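Local coordinates for protein Steely1 (Dictyostelium discoideum, PDB 2H84) that makes acylpyrones in vitro through its C-terminal type III polyketide synthase domain, which extends and cyclises polyketide chains, at the interface of chains A and B. Coordinates in Å, arbitrary orientation; residue numbers count along the deposited sequence, not the author numbering. Chains: chain A/B, Steely1.

Contact 1: the interface of chains A and B. Residues chain A 166, 169-170, 172-173; chain B 166, 169-170, 172-173.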
loop_
_atom_site.group_PDB
_atom_site.type_symbol
_atom_site.label_atom_id
_atom_site.label_comp_id
_atom_site.label_asym_id
_atom_site.label_seq_id
_atom_site.Cartn_x
_atom_site.Cartn_y
_atom_site.Cartn_z
ATOM N N THR A 166 -10.255 4.302 4.980
ATOM C CA THR A 166 -9.394 3.649 5.960
ATOM C C THR A 166 -9.013 4.573 7.103
ATOM O O THR A 166 -9.160 4.201 8.266
ATOM C CB THR A 166 -8.124 3.103 5.301
ATOM O OG1 THR A 166 -8.483 2.459 4.080
ATOM C CG2 THR A 166 -7.463 2.057 6.154
ATOM N N SER A 169 -11.794 4.755 9.863
ATOM C CA SER A 169 -11.843 3.695 10.856
ATOM C C SER A 169 -10.693 3.876 11.836
ATOM O O SER A 169 -10.858 3.717 13.046
ATOM C CB SER A 169 -11.724 2.320 10.197
ATOM O OG SER A 169 -12.809 2.046 9.323
ATOM N N LEU A 170 -9.521 4.194 11.289
ATOM C CA LEU A 170 -8.321 4.420 12.077
ATOM C C LEU A 170 -8.652 5.483 13.126
ATOM O O LEU A 170 -8.396 5.323 14.321
ATOM C CB LEU A 170 -7.185 4.890 11.160
ATOM C CG LEU A 170 -5.977 3.971 11.018
ATOM C CD1 LEU A 170 -6.412 2.512 10.913
ATOM C CD2 LEU A 170 -5.182 4.373 9.788
ATOM N N LYS A 172 -11.437 6.194 14.269
ATOM C CA LYS A 172 -12.443 5.691 15.197
ATOM C C LYS A 172 -11.943 4.603 16.137
ATOM O O LYS A 172 -12.716 4.042 16.909
ATOM C CB LYS A 172 -13.677 5.212 14.413
ATOM C CG LYS A 172 -14.388 6.339 13.669
ATOM C CD LYS A 172 -15.589 5.828 12.912
ATOM C CE LYS A 172 -16.861 6.016 13.656
ATOM N NZ LYS A 172 -18.023 5.306 13.070
ATOM N N ALA A 173 -10.652 4.303 16.085
ATOM C CA ALA A 173 -10.094 3.289 16.975
ATOM C C ALA A 173 -9.671 3.959 18.284
ATOM O O ALA A 173 -9.348 3.281 19.263
ATOM C CB ALA A 173 -8.901 2.592 16.321
ATOM N N THR B 166 -2.147 -2.085 11.774
ATOM C CA THR B 166 -3.242 -1.391 11.125
ATOM C C THR B 166 -4.573 -2.148 11.239
ATOM O O THR B 166 -5.609 -1.538 11.507
ATOM C CB THR B 166 -2.930 -1.133 9.661
ATOM O OG1 THR B 166 -1.707 -0.400 9.568
ATOM C CG2 THR B 166 -4.039 -0.319 9.028
ATOM N N SER B 169 -6.385 -1.614 14.615
ATOM C CA SER B 169 -7.185 -0.398 14.736
ATOM C C SER B 169 -8.471 -0.559 13.935
ATOM O O SER B 169 -9.550 -0.182 14.388
ATOM C CB SER B 169 -6.406 0.808 14.216
ATOM O OG SER B 169 -5.241 1.032 14.989
ATOM N N LEU B 170 -8.343 -1.119 12.738
ATOM C CA LEU B 170 -9.484 -1.348 11.862
ATOM C C LEU B 170 -10.503 -2.180 12.631
ATOM O O LEU B 170 -11.699 -1.870 12.664
ATOM C CB LEU B 170 -9.027 -2.101 10.602
ATOM C CG LEU B 170 -9.089 -1.371 9.257
ATOM C CD1 LEU B 170 -8.959 0.131 9.448
ATOM C CD2 LEU B 170 -8.006 -1.903 8.341
ATOM N N LYS B 172 -10.825 -2.373 15.750
ATOM C CA LYS B 172 -11.367 -1.609 16.866
ATOM C C LYS B 172 -12.255 -0.436 16.473
ATOM O O LYS B 172 -12.664 0.342 17.330
ATOM C CB LYS B 172 -10.241 -1.115 17.780
ATOM C CG LYS B 172 -9.335 -2.231 18.270
ATOM C CD LYS B 172 -8.890 -2.092 19.718
ATOM C CE LYS B 172 -8.113 -0.861 20.006
ATOM N NZ LYS B 172 -7.630 -0.767 21.404
ATOM N N ALA B 173 -12.553 -0.306 15.183
ATOM C CA ALA B 173 -13.425 0.761 14.720
ATOM C C ALA B 173 -14.865 0.260 14.788
ATOM O O ALA B 173 -15.801 1.037 14.634
ATOM C CB ALA B 173 -13.071 1.164 13.290
#

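Contact 2: the interface of chains A and B. Residues chain A 83-85, 248-251; chain B 83-85, 248-251.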
loop_
_atom_site.group_PDB
_atom_site.type_symbol
_atom_site.label_atom_id
_atom_site.label_comp_id
_atom_site.label_asym_id
_atom_site.label_seq_id
_atom_site.Cartn_x
_atom_site.Cartn_y
_atom_site.Cartn_z
ATOM N N THR A 83 13.328 4.411 -19.942
ATOM C CA THR A 83 12.961 3.117 -19.403
ATOM C C THR A 83 12.306 3.317 -18.040
ATOM O O THR A 83 12.213 4.440 -17.549
ATOM C CB THR A 83 14.214 2.235 -19.252
ATOM O OG1 THR A 83 15.064 2.772 -18.227
ATOM C CG2 THR A 83 14.996 2.214 -20.556
ATOM N N ILE A 84 11.862 2.228 -17.423
ATOM C CA ILE A 84 11.223 2.309 -16.116
ATOM C C ILE A 84 12.200 2.891 -15.098
ATOM O O ILE A 84 11.793 3.491 -14.109
ATOM C CB ILE A 84 10.757 0.910 -15.638
ATOM C CG1 ILE A 84 10.063 1.009 -14.272
ATOM C CG2 ILE A 84 11.942 -0.032 -15.571
ATOM C CD1 ILE A 84 8.742 1.746 -14.309
ATOM N N THR A 85 13.492 2.716 -15.347
ATOM C CA THR A 85 14.494 3.233 -14.429
ATOM C C THR A 85 14.461 4.739 -14.471
ATOM O O THR A 85 14.539 5.391 -13.430
ATOM C CB THR A 85 15.936 2.778 -14.790
ATOM O OG1 THR A 85 16.014 1.345 -14.774
ATOM C CG2 THR A 85 16.948 3.335 -13.774
ATOM N N LEU A 248 3.686 -2.913 -15.008
ATOM C CA LEU A 248 5.085 -2.571 -14.790
ATOM C C LEU A 248 5.918 -3.296 -15.827
ATOM O O LEU A 248 5.947 -4.522 -15.853
ATOM C CB LEU A 248 5.532 -3.000 -13.392
ATOM C CG LEU A 248 7.029 -2.852 -13.100
ATOM C CD1 LEU A 248 7.401 -1.388 -12.911
ATOM C CD2 LEU A 248 7.366 -3.636 -11.851
ATOM N N GLU A 249 6.588 -2.542 -16.685
ATOM C CA GLU A 249 7.417 -3.129 -17.725
ATOM C C GLU A 249 8.736 -2.366 -17.850
ATOM O O GLU A 249 8.837 -1.214 -17.441
ATOM C CB GLU A 249 6.668 -3.122 -19.065
ATOM C CG GLU A 249 5.326 -3.837 -19.013
ATOM C CD GLU A 249 4.665 -3.960 -20.376
ATOM O OE1 GLU A 249 4.856 -3.048 -21.208
ATOM O OE2 GLU A 249 3.946 -4.958 -20.615
ATOM N N LYS A 250 9.751 -3.010 -18.412
ATOM C CA LYS A 250 11.050 -2.365 -18.562
ATOM C C LYS A 250 10.991 -0.987 -19.211
ATOM O O LYS A 250 11.720 -0.073 -18.812
ATOM C CB LYS A 250 12.023 -3.277 -19.336
ATOM C CG LYS A 250 11.519 -3.755 -20.695
ATOM C CD LYS A 250 12.483 -4.750 -21.329
ATOM C CE LYS A 250 11.977 -5.204 -22.684
ATOM N NZ LYS A 250 10.595 -5.721 -22.610
ATOM N N GLU A 251 10.132 -0.839 -20.217
ATOM C CA GLU A 251 9.999 0.426 -20.941
ATOM C C GLU A 251 9.333 1.523 -20.103
ATOM O O GLU A 251 9.486 2.716 -20.384
ATOM C CB GLU A 251 9.211 0.212 -22.241
ATOM C CG GLU A 251 9.779 -0.864 -23.162
ATOM C CD GLU A 251 9.417 -2.260 -22.738
ATOM O OE1 GLU A 251 9.803 -3.198 -23.463
ATOM O OE2 GLU A 251 8.745 -2.411 -21.692
ATOM N N THR B 83 14.508 -9.154 -17.424
ATOM C CA THR B 83 14.276 -7.755 -17.105
ATOM C C THR B 83 13.151 -7.670 -16.077
ATOM O O THR B 83 12.597 -8.691 -15.650
ATOM C CB THR B 83 13.889 -6.960 -18.361
ATOM O OG1 THR B 83 12.594 -7.371 -18.811
ATOM C CG2 THR B 83 14.908 -7.211 -19.477
ATOM N N ILE B 84 12.816 -6.454 -15.672
ATOM C CA ILE B 84 11.764 -6.262 -14.693
ATOM C C ILE B 84 10.433 -6.790 -15.234
ATOM O O ILE B 84 9.561 -7.198 -14.469
ATOM C CB ILE B 84 11.623 -4.778 -14.348
ATOM C CG1 ILE B 84 10.510 -4.583 -13.327
ATOM C CG2 ILE B 84 11.339 -3.978 -15.601
ATOM C CD1 ILE B 84 10.846 -5.106 -11.968
ATOM N N THR B 85 10.280 -6.790 -16.555
ATOM C CA THR B 85 9.052 -7.272 -17.171
ATOM C C THR B 85 8.899 -8.764 -16.899
ATOM O O THR B 85 7.824 -9.230 -16.534
ATOM C CB THR B 85 9.039 -7.047 -18.720
ATOM O OG1 THR B 85 9.103 -5.645 -19.002
ATOM C CG2 THR B 85 7.765 -7.611 -19.333
ATOM N N LEU B 248 13.523 -0.066 -8.079
ATOM C CA LEU B 248 12.867 -0.519 -9.302
ATOM C C LEU B 248 13.677 -0.075 -10.517
ATOM O O LEU B 248 13.760 1.115 -10.815
ATOM C CB LEU B 248 11.465 0.076 -9.408
ATOM C CG LEU B 248 10.731 -0.181 -10.725
ATOM C CD1 LEU B 248 10.203 -1.631 -10.799
ATOM C CD2 LEU B 248 9.563 0.789 -10.827
ATOM N N GLU B 249 14.262 -1.030 -11.229
ATOM C CA GLU B 249 15.062 -0.691 -12.394
ATOM C C GLU B 249 14.782 -1.660 -13.521
ATOM O O GLU B 249 14.400 -2.799 -13.276
ATOM C CB GLU B 249 16.548 -0.694 -12.032
ATOM C CG GLU B 249 16.903 0.404 -11.029
ATOM C CD GLU B 249 18.355 0.365 -10.554
ATOM O OE1 GLU B 249 18.994 -0.711 -10.652
ATOM O OE2 GLU B 249 18.823 1.432 -10.083
ATOM N N LYS B 250 14.968 -1.198 -14.755
ATOM C CA LYS B 250 14.715 -2.017 -15.935
ATOM C C LYS B 250 15.183 -3.471 -15.882
ATOM O O LYS B 250 14.483 -4.368 -16.369
ATOM C CB LYS B 250 15.279 -1.325 -17.179
ATOM C CG LYS B 250 16.755 -1.001 -17.154
ATOM C CD LYS B 250 17.177 -0.327 -18.465
ATOM C CE LYS B 250 18.670 -0.038 -18.468
ATOM N NZ LYS B 250 19.028 0.719 -17.228
ATOM N N GLU B 251 16.353 -3.710 -15.302
ATOM C CA GLU B 251 16.894 -5.063 -15.189
ATOM C C GLU B 251 16.166 -5.868 -14.118
ATOM O O GLU B 251 16.142 -7.103 -14.154
ATOM C CB GLU B 251 18.384 -5.021 -14.838
ATOM C CG GLU B 251 19.267 -4.289 -15.832
ATOM C CD GLU B 251 19.256 -2.782 -15.653
ATOM O OE1 GLU B 251 19.954 -2.102 -16.430
ATOM O OE2 GLU B 251 18.564 -2.274 -14.742
HETATM O O HOH W 1 8.349 -5.204 -21.479
HETATM O O HOH W 2 11.338 -8.217 -21.726
#

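Contact 1: the interface of chains A and B
Each serine turns its hydroxyl back along its own helix: OG of A:Ser169 stands anti to the carbonyl carbon and beside the backbone N (chi1 -63°), and B:Ser169 does the same, so it is the CB methylene that faces the partner. In A:Thr166 and B:Thr166 the methyl CG2 is anti to the backbone N and points across, while OG1 stays beside N. A:Leu170 has a chi1 of -115°, closely matched by -113° in B:Leu170, and this brings CD1 up to the two-fold axis.

The two leucines cross obliquely and meet through their CD1 methyls, A:Leu170 CD1 to B:Leu170 CD1 at 3.8 Å. Each CD1 also rests on a serine of the opposite chain, with A:Ser169 CB 3.6 Å from B:Leu170 CD1. The outer flank of the leucine pair is touched more loosely by threonine, A:Thr166 CG2 lying 4.1 Å from B:Leu170 CD1. Past the helix ends the alanine methyls take over: B:Ala173 CB packs against A:Ser169 CB at 3.6 Å and reaches the backbone oxygen O of A:Ser169 at 3.4 Å. The carbonyl oxygens O of A:Lys172 and B:Lys172 come side by side at 3.7 Å, a proximity that is not a bond, while the long side chains run off in different directions with different torsions.

No hydrogen bond or salt bridge spans this patch, so it holds by fitting small groups around the leucine pair. It is formed by the C-terminal ends of helices 159-171 from both subunits and the loop residues just after them, at the two-fold axis of the thiolase-fold homodimer.

Contact 2: the interface of chains A and B
The packed core is apolar. A:Leu248 and B:Leu248, each with CG anti to the backbone N (chi1 173°), meet tip to tip, CD1 to CD1 at 3.5 Å. Each also crosses an isoleucine at about a right angle, B:Leu248 CD2 lying 3.5 Å from A:Ile84 CG1. The other branch of that isoleucine, CG2, lies against the backbone of B:Lys250, 3.4 Å from its CA.

Beside this core the hydroxyl of threonine ties helix to strand end. OG1 of A:Thr85, anti to its own carbonyl carbon, accepts a nearly straight hydrogen bond from the backbone N of B:Lys250 (2.7 Å, 168° at the hydrogen), and B:Thr85 OG1 receives A:Lys250 N in the same way.

Towards the solvent side the contact loosens into chain and water. A:Lys250 starts from the crowded position between its backbone N and carbonyl carbon (chi1 55°), then runs extended, obliquely across B:Thr85 and B:Thr83, its CD 3.9 Å from B:Thr83 CG2. A bend at the last torsion brings the ammonium NZ back to A:Glu251, forming a salt bridge with OE1 at 2.8 Å that meets the carboxylate from above its plane. Two waters bridge NZ to the other subunit: water 1, 2.6 Å from NZ, joins it to B:Thr85 OG1, and water 2 to B:Thr83 OG1. An alanine here would remove the chain beyond CB with its ammonium, and would probably cost the cover over B:Thr83, the salt bridge to A:Glu251 and the water bridging. The patch fastens each helix 84-110 start to the end of the partner's strand 244-249 and the Lys250 that follows it, securing the homodimer.

Contact 1 and contact 2 share no residue or secondary-structure element; their centres lie about 36 Å apart, at opposite ends of one two-fold interface. Contact 1 holds by packing without a hydrogen bond across it and hides less surface (364 Å² against 503 Å²), whereas contact 2 adds paired hydrogen bonds and water bridges to its apolar core. Pinning the subunits at both ends would be expected to resist their rocking against each other. Each centre is about 21 Å from the catalytic cysteine A:Cys157, so neither forms the catalytic centre. Helix 159-171 of contact 1 begins just after that cysteine, linking dimer packing to the active-site segment.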